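Local coordinates for protein LbaCas13a H328A (C2c2) (Lachnospiraceae bacterium NK4A179, PDB 5WLH) that binds a pre-crRNA and, as a CRISPR-Cas13a effector, is probably guided by it to RNA targets that it then cleaves, at residues 453-456 with 457-461; 993-996 with 997-1001. One frame throughout, in Å; residues are numbered along the deposited sequence.

Contact 1. Residues 453-456 with 457-461; sequences KAVY and NYAMD. With nucleotides of chain B.
Tyr456 turns the edge of its ring to the side-chain amide of Asn457, whose ND2 lies in the ring plane, 3.9 Å from Tyr456 CD2; ring and amide stand almost upright to each other, 84° apart. One face of the next ring, Tyr458, carries CB of Asn457 over its centre. The amide itself is fixed by Lys453 O. With CG beside its own backbone N (chi1 -78°), Asn457 folds back along the helix, and Asn457 ND2 gives Lys453 O a nearly straight bond of 2.8 Å (N-H...O 163°), the acceptor lying close to the amide plane. The backbone N of Asn457 reaches Lys453 O at 3.2 Å from the opposite face of the carbonyl, which is thus gripped by two donors of one residue. Asparagine suits this place because its short arm ends in an N-H that can return to the preceding turn. The remaining backbone bonds keep the i to i+4 spacing: Tyr458 N to Ala454 O (2.9 Å) and Ala459 N to Val455 O (2.8 Å). From Ala459 on the chain leaves helical geometry, and Met460, bent at chi2 and chi3, brings SD to within 4.2 Å of Val455 CG1, a flexible thioether fitting against a branched aliphatic side chain. Lys453 stretches out instead, its whole chain extended, until NZ bonds OP2 of U27 of chain B at 2.7 Å; Tyr489 adds a cation-pi contact to it. Tyr609 bonds Tyr456 O and meets the Tyr456 ring edge-to-face. The arrangement is the last turn of helix 429-458, in which an asparagine side chain reinforces the backbone bond to the carbonyl four residues back, with a lysine one turn earlier reaching a phosphate of the bound RNA.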
# COMPACT_ATOMS: atom_id res chain seq x y z
N LYS A 453 -14.39 0.09 13.92
CA LYS A 453 -14.19 -0.98 12.95
C LYS A 453 -14.96 -2.23 13.35
O LYS A 453 -15.63 -2.86 12.52
CB LYS A 453 -12.70 -1.30 12.84
CG LYS A 453 -12.43 -2.52 11.97
CD LYS A 453 -10.94 -2.72 11.82
CE LYS A 453 -10.63 -3.79 10.77
NZ LYS A 453 -9.15 -3.88 10.57
N ALA A 454 -14.88 -2.62 14.62
CA ALA A 454 -15.66 -3.79 15.04
C ALA A 454 -17.17 -3.51 14.99
O ALA A 454 -17.95 -4.37 14.54
CB ALA A 454 -15.23 -4.22 16.45
N VAL A 455 -17.60 -2.34 15.44
CA VAL A 455 -19.04 -2.03 15.44
C VAL A 455 -19.57 -1.98 14.02
O VAL A 455 -20.61 -2.56 13.70
CB VAL A 455 -19.30 -0.70 16.17
CG1 VAL A 455 -20.74 -0.23 15.94
CG2 VAL A 455 -19.00 -0.85 17.64
N TYR A 456 -18.85 -1.29 13.12
CA TYR A 456 -19.31 -1.16 11.75
C TYR A 456 -19.45 -2.51 11.07
O TYR A 456 -20.41 -2.76 10.33
CB TYR A 456 -18.34 -0.31 10.93
CG TYR A 456 -18.76 -0.18 9.49
CD1 TYR A 456 -19.86 0.60 9.14
CD2 TYR A 456 -18.07 -0.82 8.47
CE1 TYR A 456 -20.25 0.74 7.83
CE2 TYR A 456 -18.46 -0.68 7.14
CZ TYR A 456 -19.57 0.09 6.84
OH TYR A 456 -19.98 0.25 5.54
N ASN A 457 -18.48 -3.39 11.27
CA ASN A 457 -18.47 -4.63 10.52
C ASN A 457 -19.39 -5.67 11.13
O ASN A 457 -19.96 -6.48 10.40
CB ASN A 457 -17.05 -5.15 10.41
CG ASN A 457 -16.26 -4.39 9.36
OD1 ASN A 457 -16.45 -4.62 8.17
ND2 ASN A 457 -15.46 -3.43 9.79
N TYR A 458 -19.56 -5.66 12.44
CA TYR A 458 -20.22 -6.76 13.12
C TYR A 458 -21.43 -6.38 13.96
O TYR A 458 -22.10 -7.28 14.47
CB TYR A 458 -19.22 -7.51 14.00
CG TYR A 458 -18.01 -8.00 13.24
CD1 TYR A 458 -18.16 -8.66 12.02
CD2 TYR A 458 -16.73 -7.80 13.73
CE1 TYR A 458 -17.06 -9.12 11.32
CE2 TYR A 458 -15.62 -8.26 13.03
CZ TYR A 458 -15.80 -8.90 11.83
OH TYR A 458 -14.72 -9.36 11.12
N ALA A 459 -21.74 -5.09 14.13
CA ALA A 459 -22.87 -4.72 14.97
C ALA A 459 -23.81 -3.74 14.28
O ALA A 459 -24.52 -2.98 14.94
CB ALA A 459 -22.39 -4.14 16.31
N MET A 460 -23.85 -3.76 12.94
CA MET A 460 -24.71 -2.86 12.17
C MET A 460 -25.47 -3.63 11.10
O MET A 460 -25.74 -3.11 10.03
CB MET A 460 -23.89 -1.73 11.54
CG MET A 460 -23.14 -0.88 12.57
SD MET A 460 -24.21 0.12 13.62
CE MET A 460 -24.83 1.35 12.46
N ASP A 461 -25.78 -4.90 11.39
CA ASP A 461 -26.50 -5.76 10.45
C ASP A 461 -27.72 -5.07 9.82
O ASP A 461 -27.98 -5.21 8.62
CB ASP A 461 -26.94 -7.01 11.21
CG ASP A 461 -26.77 -8.27 10.42
OD1 ASP A 461 -27.27 -8.34 9.28
OD2 ASP A 461 -26.15 -9.21 10.98
P U B 27 -6.02 -4.69 12.03
OP1 U B 27 -4.93 -4.70 13.00
OP2 U B 27 -7.34 -4.17 12.49
O5' U B 27 -5.56 -3.82 10.79
C5' U B 27 -5.43 -2.42 10.89
C4' U B 27 -4.45 -1.95 9.86
O4' U B 27 -3.11 -2.28 10.32
C3' U B 27 -4.59 -2.62 8.48
O3' U B 27 -4.39 -1.64 7.48
C2' U B 27 -3.38 -3.55 8.43
O2' U B 27 -2.93 -3.86 7.12
C1' U B 27 -2.38 -2.72 9.22
N1 U B 27 -1.14 -3.40 9.62
C2 U B 27 -0.02 -2.58 9.72
O2 U B 27 -0.07 -1.38 9.57
N3 U B 27 1.16 -3.23 10.04
C4 U B 27 1.30 -4.59 10.25
O4 U B 27 2.42 -5.04 10.52
C5 U B 27 0.10 -5.35 10.09
C6 U B 27 -1.06 -4.75 9.78

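Contact 2. Residues 993-996 with 997-1001; sequences EYIS and SYLDF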
# COMPACT_ATOMS: atom_id res chain seq x y z
N GLU A 993 -3.40 20.80 -34.98
CA GLU A 993 -3.16 21.79 -33.94
C GLU A 993 -3.00 21.14 -32.57
O GLU A 993 -2.23 21.62 -31.74
CB GLU A 993 -4.29 22.82 -33.92
CG GLU A 993 -4.13 23.90 -32.87
CD GLU A 993 -5.12 25.04 -33.04
OE1 GLU A 993 -4.89 26.12 -32.46
OE2 GLU A 993 -6.12 24.84 -33.76
N TYR A 994 -3.74 20.06 -32.32
CA TYR A 994 -3.58 19.34 -31.06
C TYR A 994 -2.20 18.69 -30.97
O TYR A 994 -1.55 18.75 -29.93
CB TYR A 994 -4.69 18.31 -30.91
CG TYR A 994 -4.80 17.76 -29.51
CD1 TYR A 994 -5.48 18.46 -28.53
CD2 TYR A 994 -4.20 16.56 -29.17
CE1 TYR A 994 -5.58 17.97 -27.24
CE2 TYR A 994 -4.28 16.06 -27.89
CZ TYR A 994 -4.97 16.77 -26.93
OH TYR A 994 -5.05 16.27 -25.66
N ILE A 995 -1.75 18.07 -32.07
CA ILE A 995 -0.42 17.46 -32.10
C ILE A 995 0.66 18.48 -31.77
O ILE A 995 1.67 18.15 -31.14
CB ILE A 995 -0.18 16.81 -33.48
CG1 ILE A 995 -1.23 15.73 -33.75
CG2 ILE A 995 1.22 16.27 -33.59
CD1 ILE A 995 -1.42 15.42 -35.22
N SER A 996 0.45 19.74 -32.17
CA SER A 996 1.43 20.80 -31.92
C SER A 996 1.63 21.09 -30.44
O SER A 996 2.59 21.76 -30.09
CB SER A 996 1.01 22.08 -32.65
OG SER A 996 -0.16 22.65 -32.08
N SER A 997 0.75 20.60 -29.57
CA SER A 997 1.01 20.73 -28.14
C SER A 997 2.20 19.90 -27.70
O SER A 997 2.86 20.24 -26.72
CB SER A 997 -0.22 20.32 -27.33
OG SER A 997 -1.42 20.67 -27.98
N TYR A 998 2.50 18.82 -28.42
CA TYR A 998 3.53 17.88 -28.03
C TYR A 998 4.65 17.73 -29.05
O TYR A 998 5.67 17.11 -28.74
CB TYR A 998 2.91 16.50 -27.77
CG TYR A 998 1.77 16.57 -26.78
CD1 TYR A 998 1.99 17.03 -25.48
CD2 TYR A 998 0.48 16.21 -27.14
CE1 TYR A 998 0.96 17.11 -24.57
CE2 TYR A 998 -0.57 16.29 -26.23
CZ TYR A 998 -0.31 16.74 -24.94
OH TYR A 998 -1.34 16.83 -24.02
N LEU A 999 4.49 18.30 -30.24
CA LEU A 999 5.47 18.19 -31.31
C LEU A 999 5.67 19.56 -31.93
O LEU A 999 4.70 20.22 -32.33
CB LEU A 999 5.00 17.20 -32.38
CG LEU A 999 5.81 17.14 -33.68
CD1 LEU A 999 7.21 16.57 -33.41
CD2 LEU A 999 5.07 16.32 -34.70
N ASP A 1000 6.93 19.99 -32.00
CA ASP A 1000 7.29 21.22 -32.70
C ASP A 1000 7.58 20.86 -34.15
O ASP A 1000 8.73 20.64 -34.55
CB ASP A 1000 8.47 21.89 -32.02
CG ASP A 1000 8.81 23.24 -32.62
OD1 ASP A 1000 8.17 23.64 -33.61
OD2 ASP A 1000 9.72 23.90 -32.08
N PHE A 1001 6.52 20.75 -34.95
CA PHE A 1001 6.67 20.53 -36.38
C PHE A 1001 6.83 21.83 -37.16
O PHE A 1001 6.42 21.90 -38.33
CB PHE A 1001 5.52 19.68 -36.93
CG PHE A 1001 4.15 20.21 -36.61
CD1 PHE A 1001 3.60 21.25 -37.34
CD2 PHE A 1001 3.39 19.63 -35.61
CE1 PHE A 1001 2.33 21.73 -37.06
CE2 PHE A 1001 2.12 20.10 -35.33
CZ PHE A 1001 1.59 21.15 -36.06
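Ser997 and Tyr994 meet closely at this helix end: Ser997 OG bonds Tyr994 O at 2.7 Å, and the backbone N of Ser997 bonds the same oxygen at 3.0 Å, both from one face of the carbonyl. The hydroxyl lies beside its own backbone N (chi1 -35°), which brings both donors to one acceptor. Serine is short enough for this double grip. Tyr998 N follows with a bond of 2.9 Å to Ile995 O, again three residues apart, so i to i+3 bonds come in as the helix runs out, joined by a weak i to i+4 bond from Leu999 N to Ile995 O. With an alanine here in place of Ser997 the hydroxyl is gone, and Tyr994 O, left with the backbone N alone of these two donors, is likely to be held less firmly at the end of the helix.

Apolar groups pack close on the buried side. Ile995 CG2 lies alongside Leu999, 4.0 Å from CD2, two branched chains pointing the same way, while Phe1001 brings CE2 to 3.5 Å from Ser996 CB, where a small side chain leaves room for the ring. Tyr994 meets Tyr998 at a similar distance: CE2 of Tyr994 comes to the edge of the Tyr998 ring, at 4.1 Å from Tyr998 CE2. Looser is the polar side, where Glu993, whose CB points away from the following residues, is partly exposed, as a charged residue suits a border with solvent; Ser996 and Ser997 are partly exposed too.

Tyr994 and Tyr998 rest on helices 1039-1047 and 1050-1056, and Phe1001 on helix 1008-1017. Arg1059 bonds Ser996 O, and Val1060 pairs by backbone bonds with Tyr998 and Asp1000, so the end of helix 988-995 and the loop leading to 1008-1017 are tied to the segment that follows helix 1050-1056.

How the contacts relate
Contact 1 comes first along the chain, at the end of helix 429-458, and contact 2 more than 500 residues later, where helix 988-995 runs into its loop. Their centres are 55 Å apart, on opposite sides of the chain's centre, and their nearest atoms about 38 Å; they share no helix or sheet. Both are helix C-termini in a largely helical protein, yet their settings differ. Contact 1 touches the guide RNA directly through its lysine, whereas contact 2 stays about 15 Å from the nucleic acid at its nearest atom and joins a cluster of short helices. Any influence of one on the other would have to pass through the intervening fold.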